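DNA polymerase III subunit beta (Deinococcus radiodurans, PDB 4TRT) probably encircles DNA as a ring-shaped head-to-tail homodimer, the sliding clamp that tethers DNA polymerases and gives them processivity. Local coordinates at residues 160-166 against 178-184. Residues are numbered along the deposited sequence.
Sequences HHGESAR and RDFPASG
In the central domain of the clamp, the N-terminal end of strand 164-170 pairs with the C-terminal end of strand 175-181 as the two arms of an antiparallel beta hairpin, their local axes 4.6 Å apart at 152°. A type II' turn from His161 to Ser164, with Gly162 at phi/psi 71/-99, leads into the first arm.

Ala165 and Phe180 form the hydrogen-bonded pair, Ala165 N to Phe180 O 2.8 Å and Phe180 N to Ala165 O 2.9 Å, with CA atoms 5.5 Å apart. Arg166 and Asp179 follow as a non-hydrogen-bonded pair, CA to CA 4.3 Å. In the other direction, Ala182 N reaches Glu163 O at 3.2 Å, and Gly184 draws close to Gly162, CA to CA 4.6 Å.

The face carrying Ala165 and Phe180 lies under helix 130-140, where Leu133 and Ala136 touch Phe180. Its chi1 near +60° (p) lays the ring against Ala165 in a CH-pi contact, CB to ring centroid 4.0 Å; Ala165 CB also meets Ala182 CB at 3.6 Å.

On the opposite face Arg166, extended through chi1 and chi2 (t, t) and turned at chi3 (m), forms a two-pronged salt bridge with Asp179: NE to OD1 2.8 Å and NH2 to OD2 3.0 Å. Tyr238 OH takes Arg166 NH1. The Ala165-Phe180 pair thus gives the sheet an apolar patch against helix 130-140, while the Arg166-Asp179 pair puts a salt bridge on the other face.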
ATOM      1  N   HIS A 160     -32.865  18.702   6.465  1.00 48.14           N
ATOM      2  CA  HIS A 160     -33.410  19.331   5.255  1.00 53.21           C
ATOM      3  C   HIS A 160     -33.896  20.734   5.525  1.00 57.58           C
ATOM      4  O   HIS A 160     -34.510  20.999   6.561  1.00 58.99           O
ATOM      5  CB  HIS A 160     -34.520  18.484   4.657  1.00 55.26           C
ATOM      6  CG  HIS A 160     -34.011  17.292   3.892  1.00 55.41           C
ATOM      7  ND1 HIS A 160     -33.780  16.097   4.471  1.00 57.09           N
ATOM      8  CD2 HIS A 160     -33.670  17.154   2.552  1.00 55.34           C
ATOM      9  CE1 HIS A 160     -33.329  15.238   3.541  1.00 56.32           C
ATOM     10  NE2 HIS A 160     -33.263  15.888   2.368  1.00 54.89           N
ATOM     11  N   HIS A 161     -33.597  21.641   4.593  1.00 59.73           N
ATOM     12  CA  HIS A 161     -33.996  23.056   4.685  1.00 64.03           C
ATOM     13  C   HIS A 161     -34.433  23.557   3.333  1.00 67.75           C
ATOM     14  O   HIS A 161     -33.833  24.488   2.791  1.00 69.69           O
ATOM     15  CB  HIS A 161     -32.840  23.943   5.172  1.00 63.00           C
ATOM     16  CG  HIS A 161     -32.214  23.505   6.476  1.00 62.04           C
ATOM     17  ND1 HIS A 161     -32.625  23.975   7.672  1.00 62.94           N
ATOM     18  CD2 HIS A 161     -31.143  22.645   6.736  1.00 58.58           C
ATOM     19  CE1 HIS A 161     -31.872  23.423   8.653  1.00 60.43           C
ATOM     20  NE2 HIS A 161     -30.963  22.618   8.077  1.00 56.60           N
ATOM     21  N   GLY A 162     -35.450  22.924   2.754  1.00 70.95           N
ATOM     22  CA  GLY A 162     -36.065  23.434   1.528  1.00 74.67           C
ATOM     23  C   GLY A 162     -35.204  23.297   0.280  1.00 75.47           C
ATOM     24  O   GLY A 162     -35.149  22.237  -0.333  1.00 75.19           O
ATOM     25  N   GLU A 163     -34.534  24.383  -0.098  1.00 75.90           N
ATOM     26  CA  GLU A 163     -33.638  24.383  -1.259  1.00 76.33           C
ATOM     27  C   GLU A 163     -32.268  23.749  -0.959  1.00 71.98           C
ATOM     28  O   GLU A 163     -31.472  23.522  -1.871  1.00 71.16           O
ATOM     29  CB  GLU A 163     -33.419  25.812  -1.771  1.00 81.10           C
ATOM     30  CG  GLU A 163     -34.661  26.493  -2.329  1.00 85.95           C
ATOM     31  CD  GLU A 163     -34.410  27.940  -2.729  1.00 90.95           C
ATOM     32  OE1 GLU A 163     -33.250  28.400  -2.645  1.00 90.89           O
ATOM     33  OE2 GLU A 163     -35.375  28.625  -3.127  1.00 93.43           O
ATOM     34  N   SER A 164     -31.979  23.471   0.308  1.00 67.52           N
ATOM     35  CA  SER A 164     -30.677  22.894   0.666  1.00 61.85           C
ATOM     36  C   SER A 164     -30.790  21.940   1.844  1.00 57.72           C
ATOM     37  O   SER A 164     -31.816  21.874   2.528  1.00 59.60           O
ATOM     38  CB  SER A 164     -29.652  24.011   0.956  1.00 63.45           C
ATOM     39  OG  SER A 164     -29.653  24.388   2.318  1.00 62.99           O
ATOM     40  N   ALA A 165     -29.724  21.179   2.042  1.00 49.51           N
ATOM     41  CA  ALA A 165     -29.637  20.222   3.122  1.00 46.30           C
ATOM     42  C   ALA A 165     -28.281  20.385   3.817  1.00 43.74           C
ATOM     43  O   ALA A 165     -27.393  21.079   3.310  1.00 39.61           O
ATOM     44  CB  ALA A 165     -29.781  18.816   2.567  1.00 46.08           C
ATOM     45  N   ARG A 166     -28.123  19.725   4.957  1.00 40.08           N
ATOM     46  CA  ARG A 166     -26.916  19.860   5.758  1.00 39.88           C
ATOM     47  C   ARG A 166     -26.596  18.541   6.430  1.00 39.41           C
ATOM     48  O   ARG A 166     -27.504  17.851   6.911  1.00 40.98           O
ATOM     49  CB  ARG A 166     -27.135  20.931   6.828  1.00 41.52           C
ATOM     50  CG  ARG A 166     -26.086  20.953   7.922  1.00 40.51           C
ATOM     51  CD  ARG A 166     -26.363  22.066   8.913  1.00 42.26           C
ATOM     52  NE  ARG A 166     -25.995  23.350   8.365  1.00 43.55           N
ATOM     53  CZ  ARG A 166     -25.840  24.457   9.074  1.00 45.52           C
ATOM     54  NH1 ARG A 166     -26.054  24.463  10.387  1.00 46.53           N
ATOM     55  NH2 ARG A 166     -25.471  25.566   8.461  1.00 47.08           N
ATOM     56  N   ARG A 178     -21.393  20.425   6.679  1.00 35.07           N
ATOM     57  CA  ARG A 178     -21.391  20.813   5.282  1.00 36.42           C
ATOM     58  C   ARG A 178     -22.817  20.967   4.760  1.00 38.85           C
ATOM     59  O   ARG A 178     -23.629  20.050   4.898  1.00 37.09           O
ATOM     60  CB  ARG A 178     -20.617  19.821   4.423  1.00 37.60           C
ATOM     61  CG  ARG A 178     -20.418  20.337   2.997  1.00 41.17           C
ATOM     62  CD  ARG A 178     -19.037  20.042   2.448  1.00 42.30           C
ATOM     63  NE  ARG A 178     -18.776  20.817   1.238  1.00 43.91           N
ATOM     64  CZ  ARG A 178     -17.633  20.799   0.562  1.00 44.77           C
ATOM     65  NH1 ARG A 178     -16.613  20.059   0.974  1.00 44.11           N
ATOM     66  NH2 ARG A 178     -17.505  21.548  -0.526  1.00 47.91           N
ATOM     67  N   ASP A 179     -23.100  22.138   4.202  1.00 42.15           N
ATOM     68  CA  ASP A 179     -24.362  22.454   3.519  1.00 45.77           C
ATOM     69  C   ASP A 179     -24.202  22.106   2.059  1.00 47.75           C
ATOM     70  O   ASP A 179     -23.128  22.311   1.492  1.00 49.60           O
ATOM     71  CB  ASP A 179     -24.687  23.954   3.636  1.00 47.57           C
ATOM     72  CG  ASP A 179     -25.128  24.352   5.032  1.00 48.97           C
ATOM     73  OD1 ASP A 179     -25.985  23.655   5.615  1.00 50.48           O
ATOM     74  OD2 ASP A 179     -24.610  25.347   5.575  1.00 51.79           O
ATOM     75  N   PHE A 180     -25.264  21.580   1.451  1.00 48.44           N
ATOM     76  CA  PHE A 180     -25.240  21.220   0.041  1.00 50.76           C
ATOM     77  C   PHE A 180     -26.639  21.343  -0.604  1.00 52.38           C
ATOM     78  O   PHE A 180     -27.644  21.295   0.100  1.00 51.50           O
ATOM     79  CB  PHE A 180     -24.663  19.804  -0.111  1.00 47.88           C
ATOM     80  CG  PHE A 180     -25.458  18.732   0.588  1.00 45.12           C
ATOM     81  CD1 PHE A 180     -25.305  18.502   1.943  1.00 44.02           C
ATOM     82  CD2 PHE A 180     -26.350  17.932  -0.124  1.00 47.71           C
ATOM     83  CE1 PHE A 180     -26.035  17.512   2.589  1.00 43.73           C
ATOM     84  CE2 PHE A 180     -27.085  16.937   0.514  1.00 44.24           C
ATOM     85  CZ  PHE A 180     -26.924  16.724   1.871  1.00 43.44           C
ATOM     86  N   PRO A 181     -26.709  21.521  -1.942  1.00 57.61           N
ATOM     87  CA  PRO A 181     -28.012  21.612  -2.627  1.00 59.84           C
ATOM     88  C   PRO A 181     -28.888  20.369  -2.451  1.00 60.78           C
ATOM     89  O   PRO A 181     -28.392  19.240  -2.489  1.00 57.09           O
ATOM     90  CB  PRO A 181     -27.633  21.778  -4.107  1.00 62.85           C
ATOM     91  CG  PRO A 181     -26.222  22.256  -4.105  1.00 62.60           C
ATOM     92  CD  PRO A 181     -25.583  21.687  -2.880  1.00 59.01           C
ATOM     93  N   ALA A 182     -30.186  20.582  -2.270  1.00 65.97           N
ATOM     94  CA  ALA A 182     -31.118  19.477  -2.088  1.00 69.57           C
ATOM     95  C   ALA A 182     -32.447  19.760  -2.795  1.00 78.11           C
ATOM     96  O   ALA A 182     -32.878  20.912  -2.906  1.00 79.49           O
ATOM     97  CB  ALA A 182     -31.340  19.219  -0.604  1.00 68.17           C
ATOM     98  N   SER A 183     -33.069  18.703  -3.312  1.00 84.53           N
ATOM     99  CA  SER A 183     -34.453  18.773  -3.774  1.00 92.29           C
ATOM    100  C   SER A 183     -35.232  18.416  -2.523  1.00 92.95           C
ATOM    101  O   SER A 183     -35.593  17.258  -2.293  1.00 96.21           O
ATOM    102  CB  SER A 183     -34.708  17.799  -4.926  1.00 93.98           C
ATOM    103  OG  SER A 183     -35.941  18.074  -5.566  1.00100.01           O
ATOM    104  N   GLY A 184     -35.455  19.433  -1.698  1.00 93.43           N
ATOM    105  CA  GLY A 184     -35.490  19.228  -0.258  1.00 90.99           C
ATOM    106  C   GLY A 184     -36.787  19.533   0.450  1.00 90.49           C
ATOM    107  O   GLY A 184     -37.088  20.683   0.733  1.00 95.66           O
TER